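Local coordinates for Na Glutathione S-transferase 1 (Necator americanus, PDB 4OFM), which probably catalyses the conjugation of reduced glutathione to electrophilic compounds, as a hookworm member of the glutathione S-transferase family, at residues Y4-F9 / Q27-V32; L46-V51 / Q60-L65. All coordinates share one frame; numbering follows the deposited sequence.

Interaction 1 (Y4-F9 / Q27-V32); sequences YKLTYF and QEFEDV. With GSH (glutathione), chain F.
The parallel strand pair of a beta-alpha-beta unit, the opening element of the thioredoxin-like N-terminal domain of glutathione S-transferases, is made where Y4-F9 runs beside Q27-V32, the two strand directions only 13° apart. Four backbone bonds alternate between the strands: E30 N gives to Y4 O, L6 N to E30 O, V32 N to L6 O at 2.8 Å, and Y8 N to V32 O. K5 and T7 sit on the same face as E30 and V32. There K5, its chain fully extended, runs beside E30 in the same direction, its CD 3.4 Å from E30 OE1. The charged ends are not in contact, K5 NZ standing 4.8 Å from E30 OE1; long, flexible side chains suit this more exposed face. Branched V32 packs against K5, its CG2 3.9 Å from K5 CE, and lies alongside T7. On the other face, with L6 and D31, L6 CB meets the edge of the F29 ring at CE2, 4.0 Å away; apolar L6 suits this buried side under helix 16-24. F29 turns its ring there with CG between backbone N and carbonyl carbon (chi1 73°), while its CB rests 3.6 Å from Y4 CB. The Q27 side chain crosses that of Y4 at about a right angle, its amide plane turned 60° from the ring and NE2 near the ring edge, 3.7 Å from Y4 CD2; NE2 also bonds to E28 O. F9 brings its ring edge to glutathione, CE2 3.3 Å from CB2. Helix 16-24 connects the strands; its R19 pairs with D31 OD1, while D31 OD2 meets R33, and its F22 stacks on F29. Y4 also packs on helix 64-75, and the backbones of K5 and T7 bond to E55 and V53 of strand 53-56.

Interaction 2 (L46-V51 / Q60-L65); sequences LPFGQV and QLAQSL. With GSH (glutathione), chain F.
A62 CB meets the side chains of P47 and F48, 4.0 Å from P47 CG and 3.7 Å from F48 CD2. A methyl suits a place shared by two rings. F48 swings its ring there with CG anti to its carbonyl carbon (chi1 -47°); CE2 also approaches Q63 CG, ring and amide planes 51° apart. On the edge strand of the sheet within this chain, extended Q60 crosses L46 at about a right angle, its OE1 3.7 Å from L46 CD2 and its NE2 bonded to D45 O. P47 and F48 form the middle of a type I turn; G49 follows with positive phi, easy without a side chain. Q63, at the helix N-cap and also with positive phi, bends at chi2 (-69°), carrying OE1 to glutathione N1 at 2.7 Å; Q94 and D97 of the second subunit hold its NE2. S64 OG, in the first helical turn, bonds to glutathione O12. V51 N gives a nearly straight bond to glutathione O2, V51 O accepts a weak one from N2, and Q50 NE2 weakly reaches O32. Q50-V51, just before the cis-proline position of the thioredoxin fold, and the strand-to-helix junction Q63-S64 make up much of the family's G-site.

Interactions 1 and 2 lie in series along the N-terminal domain: the beta-alpha-beta unit of interaction 1 is complete before the loop of interaction 2 begins. Their centres are about 13 Å apart. Strands 30-34 and 59-62 are the outermost strands of one four-stranded sheet in this chain, and strands 4-9 and 53-56 lie between them. The contacts meet at V51, whose CG2 packs 3.5 Å from Y8 CD1 and 3.6 Å from F9 CE2. Both also touch the same glutathione, which D97 of the second subunit binds as well. The sheet's opening strand thus backs the ligand-binding loop, and the site is completed across the dimer.

Interaction 1 (Y4-F9 / Q27-V32)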
loop_
_atom_site.group_PDB
_atom_site.type_symbol
_atom_site.label_atom_id
_atom_site.label_comp_id
_atom_site.label_asym_id
_atom_site.label_seq_id
_atom_site.Cartn_x
_atom_site.Cartn_y
_atom_site.Cartn_z
ATOM N N TYR B 4 22.746 -6.465 -1.901
ATOM C CA TYR B 4 21.562 -5.935 -1.279
ATOM C C TYR B 4 21.954 -5.236 0.001
ATOM O O TYR B 4 22.766 -5.746 0.768
ATOM C CB TYR B 4 20.570 -7.056 -0.963
ATOM C CG TYR B 4 20.055 -7.766 -2.174
ATOM C CD1 TYR B 4 19.022 -7.220 -2.952
ATOM C CD2 TYR B 4 20.586 -8.994 -2.560
ATOM C CE1 TYR B 4 18.526 -7.876 -4.069
ATOM C CE2 TYR B 4 20.099 -9.646 -3.685
ATOM C CZ TYR B 4 19.077 -9.061 -4.432
ATOM O OH TYR B 4 18.582 -9.693 -5.540
ATOM N N LYS B 5 21.345 -4.079 0.246
ATOM C CA LYS B 5 21.561 -3.349 1.476
ATOM C C LYS B 5 20.231 -2.845 2.029
ATOM O O LYS B 5 19.618 -1.940 1.469
ATOM C CB LYS B 5 22.516 -2.203 1.227
ATOM C CG LYS B 5 22.734 -1.284 2.406
ATOM C CD LYS B 5 23.712 -0.216 1.980
ATOM C CE LYS B 5 23.792 0.949 2.954
ATOM N NZ LYS B 5 24.570 2.105 2.412
ATOM N N LEU B 6 19.762 -3.473 3.094
ATOM C CA LEU B 6 18.580 -2.992 3.769
ATOM C C LEU B 6 18.986 -1.984 4.820
ATOM O O LEU B 6 19.762 -2.305 5.699
ATOM C CB LEU B 6 17.837 -4.134 4.425
ATOM C CG LEU B 6 16.514 -3.747 5.076
ATOM C CD1 LEU B 6 15.525 -3.302 4.024
ATOM C CD2 LEU B 6 15.942 -4.909 5.868
ATOM N N THR B 7 18.443 -0.773 4.729
ATOM C CA THR B 7 18.700 0.259 5.704
ATOM C C THR B 7 17.425 0.567 6.451
ATOM O O THR B 7 16.389 0.808 5.847
ATOM C CB THR B 7 19.185 1.547 5.036
ATOM O OG1 THR B 7 20.406 1.277 4.310
ATOM C CG2 THR B 7 19.440 2.612 6.094
ATOM N N TYR B 8 17.493 0.516 7.774
ATOM C CA TYR B 8 16.301 0.677 8.622
ATOM C C TYR B 8 16.763 0.914 10.056
ATOM O O TYR B 8 17.956 0.958 10.316
ATOM C CB TYR B 8 15.378 -0.552 8.523
ATOM C CG TYR B 8 13.999 -0.335 9.097
ATOM C CD1 TYR B 8 13.241 0.788 8.745
ATOM C CD2 TYR B 8 13.453 -1.231 10.002
ATOM C CE1 TYR B 8 11.995 1.040 9.307
ATOM C CE2 TYR B 8 12.198 -1.000 10.552
ATOM C CZ TYR B 8 11.474 0.145 10.198
ATOM O OH TYR B 8 10.231 0.357 10.728
ATOM N N PHE B 9 15.831 1.141 10.968
ATOM C CA PHE B 9 16.161 1.313 12.396
ATOM C C PHE B 9 16.500 -0.019 13.059
ATOM O O PHE B 9 16.322 -1.089 12.460
ATOM C CB PHE B 9 15.021 2.029 13.118
ATOM C CG PHE B 9 14.815 3.445 12.649
ATOM C CD1 PHE B 9 15.867 4.361 12.675
ATOM C CD2 PHE B 9 13.591 3.889 12.193
ATOM C CE1 PHE B 9 15.681 5.699 12.278
ATOM C CE2 PHE B 9 13.411 5.218 11.785
ATOM C CZ PHE B 9 14.451 6.124 11.835
ATOM N N GLN B 27 19.699 -15.636 0.913
ATOM C CA GLN B 27 20.376 -14.557 0.229
ATOM C C GLN B 27 21.080 -13.700 1.254
ATOM O O GLN B 27 20.478 -13.204 2.201
ATOM C CB GLN B 27 19.369 -13.733 -0.571
ATOM C CG GLN B 27 19.945 -12.500 -1.241
ATOM C CD GLN B 27 21.123 -12.842 -2.152
ATOM O OE1 GLN B 27 21.006 -13.667 -3.052
ATOM N NE2 GLN B 27 22.250 -12.182 -1.926
ATOM N N GLU B 28 22.372 -13.549 1.064
ATOM C CA GLU B 28 23.201 -12.722 1.915
ATOM C C GLU B 28 23.017 -11.284 1.505
ATOM O O GLU B 28 22.777 -10.997 0.320
ATOM C CB GLU B 28 24.621 -13.187 1.741
ATOM C CG GLU B 28 25.612 -12.793 2.800
ATOM C CD GLU B 28 25.216 -13.229 4.220
ATOM O OE1 GLU B 28 23.998 -13.252 4.583
ATOM O OE2 GLU B 28 26.170 -13.523 4.997
ATOM N N PHE B 29 23.007 -10.407 2.513
ATOM C CA PHE B 29 22.767 -8.990 2.326
ATOM C C PHE B 29 23.358 -8.192 3.472
ATOM O O PHE B 29 23.548 -8.718 4.551
ATOM C CB PHE B 29 21.269 -8.695 2.186
ATOM C CG PHE B 29 20.483 -8.802 3.469
ATOM C CD1 PHE B 29 20.199 -10.034 4.028
ATOM C CD2 PHE B 29 19.981 -7.663 4.085
ATOM C CE1 PHE B 29 19.458 -10.127 5.196
ATOM C CE2 PHE B 29 19.242 -7.746 5.257
ATOM C CZ PHE B 29 18.965 -8.987 5.803
ATOM N N GLU B 30 23.600 -6.907 3.236
ATOM C CA GLU B 30 24.015 -5.979 4.278
ATOM C C GLU B 30 22.810 -5.377 5.019
ATOM O O GLU B 30 21.893 -4.847 4.408
ATOM C CB GLU B 30 24.810 -4.841 3.671
ATOM C CG GLU B 30 25.355 -3.907 4.736
ATOM C CD GLU B 30 26.273 -2.847 4.228
ATOM O OE1 GLU B 30 26.100 -2.418 3.075
ATOM O OE2 GLU B 30 27.151 -2.431 5.011
ATOM N N ASP B 31 22.820 -5.509 6.339
ATOM C CA ASP B 31 21.662 -5.220 7.184
ATOM C C ASP B 31 21.961 -4.054 8.117
ATOM O O ASP B 31 22.467 -4.248 9.226
ATOM C CB ASP B 31 21.291 -6.471 8.000
ATOM C CG ASP B 31 20.008 -6.291 8.788
ATOM O OD1 ASP B 31 19.118 -5.537 8.305
ATOM O OD2 ASP B 31 19.902 -6.903 9.869
ATOM N N VAL B 32 21.678 -2.849 7.645
ATOM C CA VAL B 32 22.146 -1.632 8.298
ATOM C C VAL B 32 21.078 -1.108 9.264
ATOM O O VAL B 32 19.967 -0.780 8.850
ATOM C CB VAL B 32 22.482 -0.541 7.272
ATOM C CG1 VAL B 32 23.031 0.689 7.964
ATOM C CG2 VAL B 32 23.478 -1.058 6.242
HETATM N N1 GSH F . 5.158 3.779 4.373
HETATM C CA1 GSH F . 6.480 3.873 4.992
HETATM C C1 GSH F . 7.295 2.605 4.795
HETATM O O11 GSH F . 8.536 2.745 4.660
HETATM O O12 GSH F . 6.734 1.474 4.768
HETATM C CB1 GSH F . 6.335 4.224 6.482
HETATM C CG1 GSH F . 7.629 3.928 7.245
HETATM C CD1 GSH F . 7.923 4.982 8.301
HETATM O OE1 GSH F . 7.107 5.854 8.514
HETATM N N2 GSH F . 9.112 4.902 8.925
HETATM C CA2 GSH F . 9.609 5.910 9.851
HETATM C C2 GSH F . 10.740 6.712 9.242
HETATM O O2 GSH F . 11.398 6.280 8.322
HETATM C CB2 GSH F . 10.128 5.305 11.156
HETATM S SG2 GSH F . 8.852 5.012 12.396
HETATM N N3 GSH F . 11.003 7.912 9.758
HETATM C CA3 GSH F . 10.223 8.486 10.844
HETATM C C3 GSH F . 10.202 9.980 10.674
HETATM O O31 GSH F . 11.302 10.574 10.740
HETATM O O32 GSH F . 9.112 10.548 10.450
#

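Interaction 2 (L46-V51 / Q60-L65)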
loop_
_atom_site.group_PDB
_atom_site.type_symbol
_atom_site.label_atom_id
_atom_site.label_comp_id
_atom_site.label_asym_id
_atom_site.label_seq_id
_atom_site.Cartn_x
_atom_site.Cartn_y
_atom_site.Cartn_z
ATOM N N LEU B 46 17.369 10.027 0.876
ATOM C CA LEU B 46 16.460 8.916 0.776
ATOM C C LEU B 46 15.302 9.377 -0.081
ATOM O O LEU B 46 14.924 10.539 -0.031
ATOM C CB LEU B 46 15.983 8.479 2.167
ATOM C CG LEU B 46 17.091 8.105 3.162
ATOM C CD1 LEU B 46 16.487 7.651 4.469
ATOM C CD2 LEU B 46 18.022 7.009 2.640
ATOM N N PRO B 47 14.730 8.475 -0.886
ATOM C CA PRO B 47 13.783 8.967 -1.872
ATOM C C PRO B 47 12.578 9.715 -1.264
ATOM O O PRO B 47 12.194 10.750 -1.788
ATOM C CB PRO B 47 13.368 7.711 -2.632
ATOM C CG PRO B 47 14.358 6.657 -2.255
ATOM C CD PRO B 47 14.836 7.005 -0.891
ATOM N N PHE B 48 12.003 9.216 -0.172
ATOM C CA PHE B 48 10.919 9.944 0.536
ATOM C C PHE B 48 11.242 10.397 1.982
ATOM O O PHE B 48 10.358 10.585 2.779
ATOM C CB PHE B 48 9.616 9.122 0.544
ATOM C CG PHE B 48 9.239 8.534 -0.792
ATOM C CD1 PHE B 48 8.802 9.342 -1.822
ATOM C CD2 PHE B 48 9.287 7.171 -0.998
ATOM C CE1 PHE B 48 8.423 8.806 -3.036
ATOM C CE2 PHE B 48 8.957 6.625 -2.228
ATOM C CZ PHE B 48 8.517 7.449 -3.244
ATOM N N GLY B 49 12.512 10.540 2.315
ATOM C CA GLY B 49 12.916 10.988 3.645
ATOM C C GLY B 49 12.694 10.025 4.784
ATOM O O GLY B 49 12.779 10.414 5.950
ATOM N N GLN B 50 12.435 8.755 4.455
ATOM C CA GLN B 50 12.093 7.713 5.437
ATOM C C GLN B 50 12.742 6.353 5.133
ATOM O O GLN B 50 13.360 6.151 4.085
ATOM C CB GLN B 50 10.582 7.580 5.574
ATOM C CG GLN B 50 9.943 8.827 6.188
ATOM C CD GLN B 50 8.531 8.614 6.742
ATOM O OE1 GLN B 50 7.598 8.368 5.986
ATOM N NE2 GLN B 50 8.360 8.766 8.057
ATOM N N VAL B 51 12.624 5.437 6.089
ATOM C CA VAL B 51 13.137 4.098 5.979
ATOM C C VAL B 51 11.965 3.146 6.248
ATOM O O VAL B 51 11.038 3.505 6.922
ATOM C CB VAL B 51 14.342 3.856 6.957
ATOM C CG1 VAL B 51 15.574 4.626 6.507
ATOM C CG2 VAL B 51 13.990 4.231 8.381
ATOM N N GLN B 60 18.563 2.723 -5.179
ATOM C CA GLN B 60 17.683 2.855 -4.053
ATOM C C GLN B 60 16.200 2.596 -4.336
ATOM O O GLN B 60 15.638 3.100 -5.321
ATOM C CB GLN B 60 17.797 4.278 -3.504
ATOM C CG GLN B 60 19.048 4.573 -2.729
ATOM C CD GLN B 60 18.916 5.902 -1.996
ATOM O OE1 GLN B 60 18.860 5.930 -0.780
ATOM N NE2 GLN B 60 18.799 7.004 -2.735
ATOM N N LEU B 61 15.550 1.878 -3.400
ATOM C CA LEU B 61 14.119 1.551 -3.458
ATOM C C LEU B 61 13.470 1.697 -2.073
ATOM O O LEU B 61 13.795 0.959 -1.158
ATOM C CB LEU B 61 13.930 0.119 -3.976
ATOM C CG LEU B 61 12.518 -0.477 -3.985
ATOM C CD1 LEU B 61 11.612 0.260 -4.970
ATOM C CD2 LEU B 61 12.572 -1.956 -4.309
ATOM N N ALA B 62 12.543 2.647 -1.930
ATOM C CA ALA B 62 11.848 2.899 -0.657
ATOM C C ALA B 62 10.499 2.197 -0.600
ATOM O O ALA B 62 10.109 1.495 -1.534
ATOM C CB ALA B 62 11.668 4.389 -0.444
ATOM N N GLN B 63 9.836 2.358 0.536
ATOM C CA GLN B 63 8.513 1.832 0.831
ATOM C C GLN B 63 8.552 0.348 1.009
ATOM O O GLN B 63 8.680 -0.404 0.046
ATOM C CB GLN B 63 7.466 2.248 -0.221
ATOM C CG GLN B 63 7.004 3.704 -0.131
ATOM C CD GLN B 63 6.180 4.023 1.097
ATOM O OE1 GLN B 63 5.837 3.137 1.868
ATOM N NE2 GLN B 63 5.845 5.303 1.282
ATOM N N SER B 64 8.378 -0.077 2.260
ATOM C CA SER B 64 8.411 -1.487 2.670
ATOM C C SER B 64 7.599 -2.437 1.788
ATOM O O SER B 64 8.068 -3.510 1.471
ATOM C CB SER B 64 7.925 -1.621 4.107
ATOM O OG SER B 64 6.606 -1.136 4.252
ATOM N N LEU B 65 6.361 -2.103 1.466
ATOM C CA LEU B 65 5.539 -2.997 0.650
ATOM C C LEU B 65 6.170 -3.203 -0.714
ATOM O O LEU B 65 6.205 -4.343 -1.221
ATOM C CB LEU B 65 4.101 -2.480 0.493
ATOM C CG LEU B 65 3.216 -2.466 1.754
ATOM C CD1 LEU B 65 1.826 -1.887 1.502
ATOM C CD2 LEU B 65 3.120 -3.857 2.336
HETATM N N1 GSH F . 5.158 3.779 4.373
HETATM C CA1 GSH F . 6.480 3.873 4.992
HETATM C C1 GSH F . 7.295 2.605 4.795
HETATM O O11 GSH F . 8.536 2.745 4.660
HETATM O O12 GSH F . 6.734 1.474 4.768
HETATM C CB1 GSH F . 6.335 4.224 6.482
HETATM C CG1 GSH F . 7.629 3.928 7.245
HETATM C CD1 GSH F . 7.923 4.982 8.301
HETATM O OE1 GSH F . 7.107 5.854 8.514
HETATM N N2 GSH F . 9.112 4.902 8.925
HETATM C CA2 GSH F . 9.609 5.910 9.851
HETATM C C2 GSH F . 10.740 6.712 9.242
HETATM O O2 GSH F . 11.398 6.280 8.322
HETATM C CB2 GSH F . 10.128 5.305 11.156
HETATM S SG2 GSH F . 8.852 5.012 12.396
HETATM N N3 GSH F . 11.003 7.912 9.758
HETATM C CA3 GSH F . 10.223 8.486 10.844
HETATM C C3 GSH F . 10.202 9.980 10.674
HETATM O O31 GSH F . 11.302 10.574 10.740
HETATM O O32 GSH F . 9.112 10.548 10.450
#